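Local coordinates for protein hydrogenase maturation protease (Wolinella succinogenes, PDB 3PU6) that is not functionally characterised but probably acts as an endopeptidase in hydrogenase maturation, as its relatives do, at residues 13-18 against 120-125; 5-10 against 22-27. All coordinates share one frame; numbering follows the deposited sequence.

How the contacts relate
Along the chain the four segments come in the order 5-10, 13-18, 22-27 and 120-125, so the two contacts interleave. Contact 2 is buried, about 6 Å from the centre of the chain, where helix 20-31 covers strand 5-10 of the mixed sheet. Contact 1 is a surface meeting of two loops, its centre about 17 Å from that of contact 2. Its first loop joins the very strand and helix that pack in contact 2, and its second leads from strand 106-114 into helix 128-147. A salt bridge from Glu13 OE2 to Arg26 NH1 ties the first loop to the helix.

Contact 1 (13-18 against 120-125); sequences ELRGDD and LHFSEG
Leu14 O accepts Ser123 N at 2.9 Å, and Ser123 O in turn accepts Gly16 N at 2.7 Å, the bonding pattern of a single beta bridge between Arg15 and Ser123. In neither bond does the donor lie in the carbonyl plane: Ser123 N stands above that of Leu14, and Gly16 N is tilted from that of Ser123. The Leu14 carbonyl also receives a weak bond from Arg15 NH1, 3.0 Å from Leu14 O. The Arg15 side chain starts away from the partner loop, but it is bent at chi2 (-62°), which sets CD near His121 O. Further out, NH1 lies at the edge of the Phe122 ring in its plane, 3.9 Å from CD1, with guanidinium and ring planes nearly perpendicular (89°). Phe122 ring atom CE1 packs on Leu14 CB at 3.8 Å. Leu14 lies side by side with Glu124, its CD2 methyl alongside both the stem and the carboxylate end of the glutamate, 3.6 Å from Glu124 CG and Glu124 OE2 alike.

The loop 13-18 follows the first strand of the alpha/beta fold and leads into helix 20-31. Its Gly-Asp-Asp run resembles the loop after the first strand that supplies an acidic metal ligand in related hydrogenase maturation proteases, although no metal is seen at this contact. Gly16 suits the turn because its phi is positive (63°), and Gly16 CA makes a CA-H...O contact with Gly125 O. A water donates to Glu13 O and Gly16 O and accepts from Gly125 N, 2.9 Å away, joining three backbone polar groups across the loops. Buried Asp17 has its polar end held elsewhere: OD2 is hydrogen-bonded to Ser127 OG, just beyond 120-125 and before helix 128-147.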
loop_
_atom_site.group_PDB
_atom_site.type_symbol
_atom_site.label_atom_id
_atom_site.label_comp_id
_atom_site.label_asym_id
_atom_site.label_seq_id
_atom_site.Cartn_x
_atom_site.Cartn_y
_atom_site.Cartn_z
ATOM N N GLU A 13 -11.511 -0.435 6.703
ATOM C CA GLU A 13 -12.641 -0.505 5.795
ATOM C C GLU A 13 -13.920 0.040 6.390
ATOM O O GLU A 13 -14.889 0.261 5.672
ATOM C CB GLU A 13 -12.870 -1.952 5.370
ATOM C CG GLU A 13 -11.906 -2.456 4.312
ATOM C CD GLU A 13 -12.195 -3.898 3.907
ATOM O OE1 GLU A 13 -12.520 -4.735 4.794
ATOM O OE2 GLU A 13 -12.090 -4.190 2.694
ATOM N N LEU A 14 -13.927 0.240 7.708
ATOM C CA LEU A 14 -15.094 0.773 8.393
ATOM C C LEU A 14 -15.069 2.300 8.487
ATOM O O LEU A 14 -16.012 2.906 8.956
ATOM C CB LEU A 14 -15.210 0.138 9.764
ATOM C CG LEU A 14 -15.280 -1.396 9.755
ATOM C CD1 LEU A 14 -15.417 -1.927 11.175
ATOM C CD2 LEU A 14 -16.427 -1.888 8.878
ATOM N N ARG A 15 -13.989 2.902 7.995
ATOM C CA ARG A 15 -13.823 4.350 7.921
ATOM C C ARG A 15 -13.858 4.920 6.491
ATOM O O ARG A 15 -13.060 5.792 6.164
ATOM C CB ARG A 15 -12.475 4.728 8.512
ATOM C CG ARG A 15 -12.380 4.499 9.971
ATOM C CD ARG A 15 -13.378 5.354 10.707
ATOM N NE ARG A 15 -13.427 4.972 12.107
ATOM C CZ ARG A 15 -14.257 4.056 12.593
ATOM N NH1 ARG A 15 -15.116 3.435 11.791
ATOM N NH2 ARG A 15 -14.228 3.762 13.879
ATOM N N GLY A 16 -14.761 4.438 5.645
ATOM C CA GLY A 16 -14.918 4.975 4.305
ATOM C C GLY A 16 -13.730 4.827 3.368
ATOM O O GLY A 16 -13.199 3.742 3.169
ATOM N N ASP A 17 -13.307 5.947 2.797
ATOM C CA ASP A 17 -12.223 5.975 1.814
ATOM C C ASP A 17 -10.883 5.626 2.432
ATOM O O ASP A 17 -9.856 5.677 1.752
ATOM C CB ASP A 17 -12.101 7.352 1.154
ATOM C CG ASP A 17 -13.295 7.707 0.285
ATOM O OD1 ASP A 17 -14.105 6.814 -0.041
ATOM O OD2 ASP A 17 -13.410 8.902 -0.089
ATOM N N ASP A 18 -10.894 5.286 3.717
ATOM C CA ASP A 18 -9.669 4.888 4.401
ATOM C C ASP A 18 -9.378 3.416 4.143
ATOM O O ASP A 18 -8.337 2.885 4.532
ATOM C CB ASP A 18 -9.742 5.192 5.896
ATOM C CG ASP A 18 -8.477 4.787 6.644
ATOM O OD1 ASP A 18 -7.369 5.285 6.306
ATOM O OD2 ASP A 18 -8.599 3.978 7.600
ATOM N N LEU A 120 -14.058 10.235 8.228
ATOM C CA LEU A 120 -14.411 10.659 9.584
ATOM C C LEU A 120 -15.624 9.946 10.133
ATOM O O LEU A 120 -15.995 10.150 11.269
ATOM C CB LEU A 120 -14.726 12.145 9.619
ATOM C CG LEU A 120 -13.636 13.204 9.509
ATOM C CD1 LEU A 120 -14.313 14.527 9.233
ATOM C CD2 LEU A 120 -12.791 13.271 10.783
ATOM N N HIS A 121 -16.273 9.135 9.320
ATOM C CA HIS A 121 -17.506 8.513 9.749
ATOM C C HIS A 121 -17.385 7.010 9.752
ATOM O O HIS A 121 -16.546 6.426 9.052
ATOM C CB HIS A 121 -18.646 8.906 8.818
ATOM C CG HIS A 121 -18.835 10.381 8.683
ATOM N ND1 HIS A 121 -18.643 11.053 7.492
ATOM C CD2 HIS A 121 -19.186 11.324 9.590
ATOM C CE1 HIS A 121 -18.877 12.337 7.668
ATOM N NE2 HIS A 121 -19.211 12.530 8.935
ATOM N N PHE A 122 -18.226 6.370 10.547
ATOM C CA PHE A 122 -18.389 4.953 10.366
ATOM C C PHE A 122 -19.089 4.800 9.019
ATOM O O PHE A 122 -20.249 5.191 8.846
ATOM C CB PHE A 122 -19.208 4.301 11.469
ATOM C CG PHE A 122 -19.567 2.886 11.155
ATOM C CD1 PHE A 122 -18.577 1.950 10.945
ATOM C CD2 PHE A 122 -20.883 2.498 11.020
ATOM C CE1 PHE A 122 -18.888 0.657 10.636
ATOM C CE2 PHE A 122 -21.199 1.195 10.708
ATOM C CZ PHE A 122 -20.198 0.278 10.516
ATOM N N SER A 123 -18.372 4.257 8.053
ATOM C CA SER A 123 -18.931 4.133 6.740
ATOM C C SER A 123 -18.212 3.024 5.994
ATOM O O SER A 123 -16.992 2.913 6.051
ATOM C CB SER A 123 -18.819 5.457 6.006
ATOM O OG SER A 123 -18.977 5.275 4.616
ATOM N N GLU A 124 -18.982 2.189 5.317
ATOM C CA GLU A 124 -18.404 1.077 4.596
ATOM C C GLU A 124 -18.516 1.303 3.105
ATOM O O GLU A 124 -19.622 1.462 2.569
ATOM C CB GLU A 124 -19.114 -0.221 4.963
ATOM C CG GLU A 124 -18.652 -0.830 6.244
ATOM C CD GLU A 124 -19.508 -2.009 6.633
ATOM O OE1 GLU A 124 -20.712 -1.787 6.921
ATOM O OE2 GLU A 124 -18.977 -3.150 6.645
ATOM N N GLY A 125 -17.368 1.304 2.433
ATOM C CA GLY A 125 -17.334 1.537 0.998
ATOM C C GLY A 125 -16.680 2.844 0.575
ATOM O O GLY A 125 -16.551 3.781 1.365
HETATM O O HOH W 1 -14.616 1.375 3.212
#

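Contact 2 (5-10 against 22-27); sequences KVLLCV and IALGRL
Cys9 lays its sulfur over the backbone of Gly25, with SG 3.4 Å from Gly25 CA. This is the strand-to-helix packing of a beta-alpha-beta unit: helix 20-31 connects strand 5-10 to its parallel neighbour 35-41 and runs back across the sheet, its segment axis 7.6 Å from that of the strand and 149° from it in direction. Glycine suits this place because the space a CB would take is filled by Cys9 SG. The short cysteine side chain lies directly against the helix backbone; its SG sits beside the backbone N, chi1 -49°.

Leu7 points toward the helix from the same face of the strand, and its CD2 methyl meets Leu24 CG at 4.4 Å and Gly25 CA at 4.3 Å. The two leucines also touch Ala62 of strand 58-66, and Leu24 reaches helix 128-147, so they lie in the wider core. Branched Ile22 covers the C-terminal end of strand 5-10, a chi2 of -48° bringing CD1 over it, while its side chain also touches Phe39 of strand 35-41. The terminal methyl CD1 of Ile22 rests 4.0 Å from Cys9 CB and 3.9 Å from Cys9 O.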
loop_
_atom_site.group_PDB
_atom_site.type_symbol
_atom_site.label_atom_id
_atom_site.label_comp_id
_atom_site.label_asym_id
_atom_site.label_seq_id
_atom_site.Cartn_x
_atom_site.Cartn_y
_atom_site.Cartn_z
ATOM N N LYS A 5 7.530 -10.345 -4.834
ATOM C CA LYS A 5 6.878 -9.045 -4.757
ATOM C C LYS A 5 5.661 -9.033 -3.827
ATOM O O LYS A 5 4.672 -9.719 -4.079
ATOM C CB LYS A 5 6.447 -8.633 -6.147
ATOM C CG LYS A 5 7.567 -8.674 -7.164
ATOM C CD LYS A 5 7.006 -8.539 -8.572
ATOM C CE LYS A 5 7.538 -9.636 -9.430
ATOM N NZ LYS A 5 6.428 -10.186 -10.237
ATOM N N VAL A 6 5.742 -8.240 -2.758
ATOM C CA VAL A 6 4.665 -8.129 -1.764
ATOM C C VAL A 6 3.995 -6.761 -1.773
ATOM O O VAL A 6 4.658 -5.735 -1.884
ATOM C CB VAL A 6 5.175 -8.364 -0.314
ATOM C CG1 VAL A 6 4.093 -8.014 0.697
ATOM C CG2 VAL A 6 5.633 -9.785 -0.124
ATOM N N LEU A 7 2.677 -6.762 -1.643
ATOM C CA LEU A 7 1.913 -5.537 -1.460
ATOM C C LEU A 7 1.220 -5.565 -0.103
ATOM O O LEU A 7 0.294 -6.353 0.097
ATOM C CB LEU A 7 0.868 -5.382 -2.572
ATOM C CG LEU A 7 -0.142 -4.239 -2.402
ATOM C CD1 LEU A 7 0.573 -2.915 -2.086
ATOM C CD2 LEU A 7 -1.045 -4.112 -3.639
ATOM N N LEU A 8 1.674 -4.710 0.817
ATOM C CA LEU A 8 1.069 -4.593 2.148
ATOM C C LEU A 8 0.005 -3.500 2.199
ATOM O O LEU A 8 0.324 -2.324 2.157
ATOM C CB LEU A 8 2.132 -4.341 3.234
ATOM C CG LEU A 8 1.646 -4.119 4.688
ATOM C CD1 LEU A 8 0.844 -5.290 5.236
ATOM C CD2 LEU A 8 2.793 -3.779 5.649
ATOM N N CYS A 9 -1.259 -3.890 2.310
ATOM C CA CYS A 9 -2.338 -2.913 2.305
ATOM C C CYS A 9 -2.742 -2.518 3.710
ATOM O O CYS A 9 -3.094 -3.371 4.527
ATOM C CB CYS A 9 -3.555 -3.427 1.562
ATOM S SG CYS A 9 -3.138 -4.077 -0.010
ATOM N N VAL A 10 -2.690 -1.205 3.957
ATOM C CA VAL A 10 -3.001 -0.589 5.241
ATOM C C VAL A 10 -4.298 0.227 5.112
ATOM O O VAL A 10 -4.601 0.748 4.038
ATOM C CB VAL A 10 -1.829 0.321 5.699
ATOM C CG1 VAL A 10 -2.149 1.029 7.014
ATOM C CG2 VAL A 10 -0.551 -0.481 5.822
ATOM N N ILE A 22 -7.128 -1.132 0.813
ATOM C CA ILE A 22 -7.643 -2.481 0.920
ATOM C C ILE A 22 -8.267 -2.818 -0.415
ATOM O O ILE A 22 -8.101 -3.922 -0.944
ATOM C CB ILE A 22 -8.718 -2.647 2.035
ATOM C CG1 ILE A 22 -8.215 -2.143 3.387
ATOM C CG2 ILE A 22 -9.128 -4.085 2.140
ATOM C CD1 ILE A 22 -6.879 -2.646 3.733
ATOM N N ALA A 23 -8.991 -1.860 -0.975
ATOM C CA ALA A 23 -9.583 -2.063 -2.287
ATOM C C ALA A 23 -8.492 -2.403 -3.329
ATOM O O ALA A 23 -8.583 -3.393 -4.060
ATOM C CB ALA A 23 -10.373 -0.851 -2.683
ATOM N N LEU A 24 -7.442 -1.592 -3.368
ATOM C CA LEU A 24 -6.344 -1.830 -4.286
ATOM C C LEU A 24 -5.788 -3.234 -4.126
ATOM O O LEU A 24 -5.423 -3.870 -5.097
ATOM C CB LEU A 24 -5.234 -0.809 -4.056
ATOM C CG LEU A 24 -3.948 -1.041 -4.840
ATOM C CD1 LEU A 24 -4.169 -0.789 -6.325
ATOM C CD2 LEU A 24 -2.857 -0.159 -4.298
ATOM N N GLY A 25 -5.724 -3.700 -2.889
ATOM C CA GLY A 25 -5.146 -4.987 -2.573
ATOM C C GLY A 25 -5.917 -6.080 -3.261
ATOM O O GLY A 25 -5.344 -7.006 -3.805
ATOM N N ARG A 26 -7.231 -5.952 -3.252
ATOM C CA ARG A 26 -8.080 -6.929 -3.891
ATOM C C ARG A 26 -7.895 -6.938 -5.393
ATOM O O ARG A 26 -8.084 -7.968 -6.030
ATOM C CB ARG A 26 -9.537 -6.649 -3.561
ATOM C CG ARG A 26 -9.859 -6.869 -2.116
ATOM C CD ARG A 26 -11.338 -6.713 -1.830
ATOM N NE ARG A 26 -11.634 -7.127 -0.458
ATOM C CZ ARG A 26 -11.830 -6.291 0.560
ATOM N NH1 ARG A 26 -11.784 -4.978 0.364
ATOM N NH2 ARG A 26 -12.083 -6.770 1.773
ATOM N N LEU A 27 -7.544 -5.789 -5.966
ATOM C CA LEU A 27 -7.361 -5.699 -7.413
ATOM C C LEU A 27 -6.103 -6.437 -7.837
ATOM O O LEU A 27 -6.118 -7.197 -8.801
ATOM C CB LEU A 27 -7.320 -4.246 -7.890
ATOM C CG LEU A 27 -8.585 -3.427 -7.631
ATOM C CD1 LEU A 27 -8.392 -1.964 -8.059
ATOM C CD2 LEU A 27 -9.774 -4.056 -8.323
#